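Local coordinates for protein succinate dehydrogenase subunit A (Mycolicibacterium smegmatis, PDB 7D6V) that carries the FAD of a mycobacterial succinate dehydrogenase and probably oxidises succinate to fumarate, passing the electrons on toward the quinone pool, at residues L179-Y191 / N196-A208. Sequence-based numbering, arbitrary orientation.
Sequences LDDGKIAGAFGYY and NFVLFEAPAVVLA. With FAD (flavin-adenine dinucleotide), chain D.
Strands 184-191 and 197-200 pair as an antiparallel beta hairpin, and the chain then bends through Ala202 and Pro203 into strand 204-206 of the parallel sheet that carries the FAD. Gly189 and Val198 form a hydrogen-bonded pair: Gly189 N to Val198 O and Val198 N to Gly189 O are both 2.9 Å. Toward the turn, Tyr191 N reaches Asn196 O at 2.9 Å, nearly straight at 164°. In the other direction, Phe200 N binds Ala187 O at 2.8 Å.

Phe188, Tyr190, Phe197 and Leu199 share one face of the hairpin. Phe188 has its ring trans to the amide nitrogen (chi1 177°), which brings CZ within 3.7 Å of CG of Phe197, the two ring planes inclined at 39°. Phe197 also sets its CD1 edge against CB of Tyr190, and helix 458-469 packs over both phenylalanines. On the opposite face, Tyr191 CE1 is 3.8 Å from Val198 CB, and Val198 CG1 sits over one face of the tyrosine ring; the Tyr191 hydroxyl is hydrogen-bonded to Glu5. Phe200 turns its ring edge to Ala187 O and meets Phe169 edge-to-face.

From Gly186 back toward Ile184 the ladder to strand 197-200 is lost. A classic beta bulge sets Ala185 and Gly186 both opposite Ile178 of strand 172-179, while Ile184 CG2 packs on Val205 CG2 at 3.7 Å, tying the hairpin's base to the parallel sheet. Strand 204-206 leads to Ala208 in the FAD pocket, near the adenosine ribose. Such a small antiparallel sheet, feeding back into the central parallel one, is characteristic of the Rossmann-like FAD-binding domain of succinate dehydrogenase and fumarate reductase flavoproteins.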
loop_
_atom_site.group_PDB
_atom_site.type_symbol
_atom_site.label_atom_id
_atom_site.label_comp_id
_atom_site.label_asym_id
_atom_site.label_seq_id
_atom_site.Cartn_x
_atom_site.Cartn_y
_atom_site.Cartn_z
ATOM N N LEU A 179 12.679 20.111 -28.845
ATOM C CA LEU A 179 12.166 19.990 -30.198
ATOM C C LEU A 179 13.279 20.257 -31.200
ATOM O O LEU A 179 14.207 21.025 -30.930
ATOM C CB LEU A 179 11.009 20.965 -30.437
ATOM C CG LEU A 179 9.581 20.458 -30.236
ATOM C CD1 LEU A 179 9.394 19.852 -28.862
ATOM C CD2 LEU A 179 8.609 21.598 -30.439
ATOM N N ASP A 180 13.185 19.611 -32.362
ATOM C CA ASP A 180 14.142 19.827 -33.442
ATOM C C ASP A 180 13.591 20.775 -34.502
ATOM O O ASP A 180 14.159 21.843 -34.744
ATOM C CB ASP A 180 14.527 18.483 -34.071
ATOM C CG ASP A 180 15.694 18.596 -35.033
ATOM O OD1 ASP A 180 16.259 19.701 -35.168
ATOM O OD2 ASP A 180 16.043 17.574 -35.662
ATOM N N ASP A 181 12.479 20.409 -35.130
ATOM C CA ASP A 181 11.805 21.269 -36.096
ATOM C C ASP A 181 10.303 21.167 -35.852
ATOM O O ASP A 181 9.502 20.939 -36.759
ATOM C CB ASP A 181 12.213 20.896 -37.522
ATOM C CG ASP A 181 11.645 21.841 -38.574
ATOM O OD1 ASP A 181 12.366 22.781 -38.969
ATOM O OD2 ASP A 181 10.507 21.632 -39.041
ATOM N N GLY A 182 9.909 21.304 -34.589
ATOM C CA GLY A 182 8.554 21.034 -34.177
ATOM C C GLY A 182 8.289 19.591 -33.817
ATOM O O GLY A 182 7.178 19.274 -33.375
ATOM N N LYS A 183 9.269 18.712 -33.992
ATOM C CA LYS A 183 9.149 17.308 -33.637
ATOM C C LYS A 183 9.897 17.035 -32.339
ATOM O O LYS A 183 10.875 17.709 -32.015
ATOM C CB LYS A 183 9.702 16.415 -34.748
ATOM C CG LYS A 183 9.472 16.950 -36.144
ATOM C CD LYS A 183 10.196 16.104 -37.175
ATOM C CE LYS A 183 11.683 16.023 -36.873
ATOM N NZ LYS A 183 12.402 17.278 -37.227
ATOM N N ILE A 184 9.422 16.035 -31.597
ATOM C CA ILE A 184 10.069 15.663 -30.348
ATOM C C ILE A 184 11.490 15.204 -30.627
ATOM O O ILE A 184 11.731 14.378 -31.512
ATOM C CB ILE A 184 9.261 14.569 -29.635
ATOM C CG1 ILE A 184 7.996 15.156 -29.009
ATOM C CG2 ILE A 184 10.111 13.860 -28.595
ATOM C CD1 ILE A 184 8.253 16.286 -28.049
ATOM N N ALA A 185 12.443 15.746 -29.870
ATOM C CA ALA A 185 13.832 15.332 -29.957
ATOM C C ALA A 185 14.389 14.804 -28.647
ATOM O O ALA A 185 15.482 14.229 -28.651
ATOM C CB ALA A 185 14.714 16.494 -30.442
ATOM N N GLY A 186 13.683 14.973 -27.542
ATOM C CA GLY A 186 14.144 14.458 -26.271
ATOM C C GLY A 186 13.499 15.194 -25.117
ATOM O O GLY A 186 12.684 16.095 -25.298
ATOM N N ALA A 187 13.890 14.781 -23.915
ATOM C CA ALA A 187 13.375 15.350 -22.679
ATOM C C ALA A 187 14.530 15.788 -21.794
ATOM O O ALA A 187 15.570 15.128 -21.741
ATOM C CB ALA A 187 12.495 14.346 -21.929
ATOM N N PHE A 188 14.338 16.904 -21.100
ATOM C CA PHE A 188 15.333 17.469 -20.202
ATOM C C PHE A 188 14.760 17.528 -18.793
ATOM O O PHE A 188 13.613 17.937 -18.601
ATOM C CB PHE A 188 15.754 18.866 -20.672
ATOM C CG PHE A 188 16.731 19.552 -19.764
ATOM C CD1 PHE A 188 18.091 19.358 -19.918
ATOM C CD2 PHE A 188 16.292 20.402 -18.766
ATOM C CE1 PHE A 188 18.990 19.992 -19.089
ATOM C CE2 PHE A 188 17.188 21.032 -17.934
ATOM C CZ PHE A 188 18.537 20.828 -18.098
ATOM N N GLY A 189 15.553 17.119 -17.812
ATOM C CA GLY A 189 15.086 17.136 -16.446
ATOM C C GLY A 189 16.238 17.095 -15.470
ATOM O O GLY A 189 17.399 17.262 -15.843
ATOM N N TYR A 190 15.902 16.854 -14.207
ATOM C CA TYR A 190 16.897 16.813 -13.148
ATOM C C TYR A 190 16.634 15.621 -12.243
ATOM O O TYR A 190 15.504 15.142 -12.128
ATOM C CB TYR A 190 16.901 18.108 -12.317
ATOM C CG TYR A 190 15.602 18.375 -11.594
ATOM C CD1 TYR A 190 14.592 19.107 -12.193
ATOM C CD2 TYR A 190 15.385 17.894 -10.310
ATOM C CE1 TYR A 190 13.406 19.349 -11.540
ATOM C CE2 TYR A 190 14.201 18.128 -9.653
ATOM C CZ TYR A 190 13.216 18.859 -10.271
ATOM O OH TYR A 190 12.031 19.100 -9.620
ATOM N N TYR A 191 17.696 15.156 -11.596
ATOM C CA TYR A 191 17.579 14.155 -10.547
ATOM C C TYR A 191 17.212 14.839 -9.240
ATOM O O TYR A 191 17.838 15.828 -8.854
ATOM C CB TYR A 191 18.891 13.393 -10.383
ATOM C CG TYR A 191 19.222 12.454 -11.516
ATOM C CD1 TYR A 191 20.260 12.734 -12.391
ATOM C CD2 TYR A 191 18.513 11.278 -11.696
ATOM C CE1 TYR A 191 20.572 11.880 -13.419
ATOM C CE2 TYR A 191 18.820 10.416 -12.723
ATOM C CZ TYR A 191 19.851 10.722 -13.580
ATOM O OH TYR A 191 20.162 9.864 -14.606
ATOM N N ASN A 196 21.249 17.203 -10.386
ATOM C CA ASN A 196 22.023 17.214 -11.616
ATOM C C ASN A 196 21.112 17.003 -12.816
ATOM O O ASN A 196 20.066 16.361 -12.721
ATOM C CB ASN A 196 23.102 16.133 -11.579
ATOM C CG ASN A 196 24.274 16.515 -10.707
ATOM O OD1 ASN A 196 24.805 17.618 -10.811
ATOM N ND2 ASN A 196 24.685 15.605 -9.839
ATOM N N PHE A 197 21.533 17.533 -13.961
ATOM C CA PHE A 197 20.686 17.613 -15.141
ATOM C C PHE A 197 20.919 16.430 -16.073
ATOM O O PHE A 197 22.065 16.079 -16.386
ATOM C CB PHE A 197 20.921 18.930 -15.878
ATOM C CG PHE A 197 20.606 20.136 -15.050
ATOM C CD1 PHE A 197 19.458 20.177 -14.282
ATOM C CD2 PHE A 197 21.462 21.219 -15.021
ATOM C CE1 PHE A 197 19.166 21.274 -13.512
ATOM C CE2 PHE A 197 21.174 22.319 -14.251
ATOM C CZ PHE A 197 20.024 22.348 -13.498
ATOM N N VAL A 198 19.819 15.833 -16.520
ATOM C CA VAL A 198 19.826 14.681 -17.405
ATOM C C VAL A 198 19.026 15.017 -18.656
ATOM O O VAL A 198 17.939 15.602 -18.584
ATOM C CB VAL A 198 19.272 13.425 -16.696
ATOM C CG1 VAL A 198 17.872 13.671 -16.161
ATOM C CG2 VAL A 198 19.292 12.230 -17.629
ATOM N N LEU A 199 19.591 14.674 -19.808
ATOM C CA LEU A 199 18.957 14.866 -21.103
ATOM C C LEU A 199 18.767 13.511 -21.764
ATOM O O LEU A 199 19.734 12.765 -21.951
ATOM C CB LEU A 199 19.795 15.782 -21.994
ATOM C CG LEU A 199 19.392 15.818 -23.467
ATOM C CD1 LEU A 199 18.035 16.477 -23.641
ATOM C CD2 LEU A 199 20.448 16.531 -24.285
ATOM N N PHE A 200 17.529 13.204 -22.121
ATOM C CA PHE A 200 17.203 12.035 -22.920
ATOM C C PHE A 200 17.044 12.461 -24.372
ATOM O O PHE A 200 16.631 13.584 -24.662
ATOM C CB PHE A 200 15.928 11.369 -22.407
ATOM C CG PHE A 200 15.995 10.983 -20.957
ATOM C CD1 PHE A 200 16.480 9.746 -20.578
ATOM C CD2 PHE A 200 15.586 11.863 -19.973
ATOM C CE1 PHE A 200 16.548 9.394 -19.249
ATOM C CE2 PHE A 200 15.653 11.515 -18.644
ATOM C CZ PHE A 200 16.133 10.281 -18.281
ATOM N N GLU A 201 17.394 11.564 -25.285
ATOM C CA GLU A 201 17.470 11.879 -26.708
ATOM C C GLU A 201 16.627 10.906 -27.519
ATOM O O GLU A 201 17.076 10.328 -28.509
ATOM C CB GLU A 201 18.917 11.881 -27.184
ATOM C CG GLU A 201 19.675 13.144 -26.836
ATOM C CD GLU A 201 21.175 12.936 -26.824
ATOM O OE1 GLU A 201 21.678 12.315 -25.867
ATOM O OE2 GLU A 201 21.851 13.396 -27.768
ATOM N N ALA A 202 15.400 10.704 -27.098
ATOM C CA ALA A 202 14.539 9.800 -27.841
ATOM C C ALA A 202 13.697 10.558 -28.862
ATOM O O ALA A 202 13.302 11.702 -28.623
ATOM C CB ALA A 202 13.621 9.042 -26.892
ATOM N N PRO A 203 13.408 9.941 -30.011
ATOM C CA PRO A 203 12.526 10.585 -30.995
ATOM C C PRO A 203 11.046 10.514 -30.654
ATOM O O PRO A 203 10.246 11.168 -31.335
ATOM C CB PRO A 203 12.826 9.812 -32.285
ATOM C CG PRO A 203 13.296 8.489 -31.828
ATOM C CD PRO A 203 14.018 8.709 -30.534
ATOM N N ALA A 204 10.654 9.755 -29.635
ATOM C CA ALA A 204 9.263 9.647 -29.228
ATOM C C ALA A 204 9.156 9.778 -27.717
ATOM O O ALA A 204 10.042 9.349 -26.977
ATOM C CB ALA A 204 8.642 8.320 -29.679
ATOM N N VAL A 205 8.057 10.377 -27.268
ATOM C CA VAL A 205 7.786 10.574 -25.848
ATOM C C VAL A 205 6.330 10.217 -25.581
ATOM O O VAL A 205 5.437 10.652 -26.313
ATOM C CB VAL A 205 8.081 12.024 -25.411
ATOM C CG1 VAL A 205 7.399 12.343 -24.093
ATOM C CG2 VAL A 205 9.575 12.250 -25.298
ATOM N N VAL A 206 6.092 9.419 -24.541
ATOM C CA VAL A 206 4.750 9.115 -24.052
ATOM C C VAL A 206 4.589 9.792 -22.700
ATOM O O VAL A 206 5.407 9.581 -21.797
ATOM C CB VAL A 206 4.512 7.600 -23.941
ATOM C CG1 VAL A 206 3.119 7.323 -23.406
ATOM C CG2 VAL A 206 4.710 6.932 -25.283
ATOM N N LEU A 207 3.540 10.600 -22.552
ATOM C CA LEU A 207 3.486 11.489 -21.391
ATOM C C LEU A 207 2.974 10.780 -20.140
ATOM O O LEU A 207 3.741 10.540 -19.209
ATOM C CB LEU A 207 2.648 12.725 -21.724
ATOM C CG LEU A 207 3.540 13.815 -22.323
ATOM C CD1 LEU A 207 2.751 15.042 -22.700
ATOM C CD2 LEU A 207 4.654 14.176 -21.355
ATOM N N ALA A 208 1.703 10.389 -20.119
ATOM C CA ALA A 208 1.117 9.609 -19.021
ATOM C C ALA A 208 1.526 10.124 -17.634
ATOM O O ALA A 208 2.090 9.396 -16.818
ATOM C CB ALA A 208 1.479 8.131 -19.172
HETATM P PA FAD D . -0.449 8.034 -12.152
HETATM O O1A FAD D . -0.084 6.601 -12.040
HETATM O O2A FAD D . -1.329 8.641 -11.129
HETATM O O5B FAD D . 0.914 8.865 -12.120
HETATM C C5B FAD D . 1.551 9.378 -13.276
HETATM C C4B FAD D . 3.053 9.173 -13.170
HETATM O O4B FAD D . 3.744 10.220 -13.843
HETATM C C3B FAD D . 3.584 9.185 -11.757
HETATM O O3B FAD D . 4.518 8.122 -11.651
HETATM C C2B FAD D . 4.334 10.486 -11.643
HETATM O O2B FAD D . 5.420 10.418 -10.728
HETATM C C1B FAD D . 4.827 10.673 -13.048
HETATM N N9A FAD D . 5.123 12.088 -13.325
HETATM C C8A FAD D . 4.278 13.112 -13.222
HETATM N N7A FAD D . 4.883 14.265 -13.558
HETATM C C5A FAD D . 6.148 13.978 -13.880
HETATM C C6A FAD D . 7.334 14.725 -14.325
HETATM N N6A FAD D . 7.298 16.054 -14.501
HETATM N N1A FAD D . 8.458 14.035 -14.550
HETATM C C2A FAD D . 8.526 12.711 -14.391
HETATM N N3A FAD D . 7.492 11.974 -13.991
HETATM C C4A FAD D . 6.300 12.540 -13.726
HETATM N N1 FAD D . -10.217 5.461 -10.670
HETATM C C2 FAD D . -11.008 4.372 -10.737
HETATM O O2 FAD D . -11.330 3.945 -11.850
HETATM N N3 FAD D . -11.464 3.730 -9.662
HETATM C C4 FAD D . -11.169 4.128 -8.431
HETATM O O4 FAD D . -11.603 3.515 -7.447
HETATM C C4X FAD D . -10.312 5.312 -8.257
HETATM N N5 FAD D . -9.974 5.766 -7.041
HETATM C C5X FAD D . -9.186 6.846 -6.919
HETATM C C6 FAD D . -8.845 7.300 -5.655
HETATM C C7 FAD D . -8.038 8.413 -5.518
HETATM C C7M FAD D . -7.663 8.916 -4.156
HETATM C C8 FAD D . -7.541 9.115 -6.719
HETATM C C8M FAD D . -6.664 10.323 -6.570
HETATM C C9 FAD D . -7.874 8.665 -7.982
HETATM C C9A FAD D . -8.682 7.555 -8.119
HETATM N N10 FAD D . -9.024 7.100 -9.395
HETATM C C10 FAD D . -9.841 5.970 -9.487
HETATM C "C1'" FAD D . -8.530 7.769 -10.593
HETATM C "C2'" FAD D . -7.397 6.950 -11.199
HETATM O "O2'" FAD D . -6.614 6.355 -10.167
HETATM C "C3'" FAD D . -6.453 7.795 -12.035
HETATM O "O3'" FAD D . -7.165 8.293 -13.159
HETATM C "C4'" FAD D . -5.283 6.961 -12.530
HETATM O "O4'" FAD D . -4.549 6.460 -11.422
HETATM C "C5'" FAD D . -4.331 7.756 -13.402
HETATM O "O5'" FAD D . -3.187 6.948 -13.628
HETATM P P FAD D . -1.961 7.417 -14.533
HETATM O O1P FAD D . -1.167 6.200 -14.854
HETATM O O2P FAD D . -2.460 8.257 -15.653
HETATM O O3P FAD D . -1.093 8.378 -13.579
#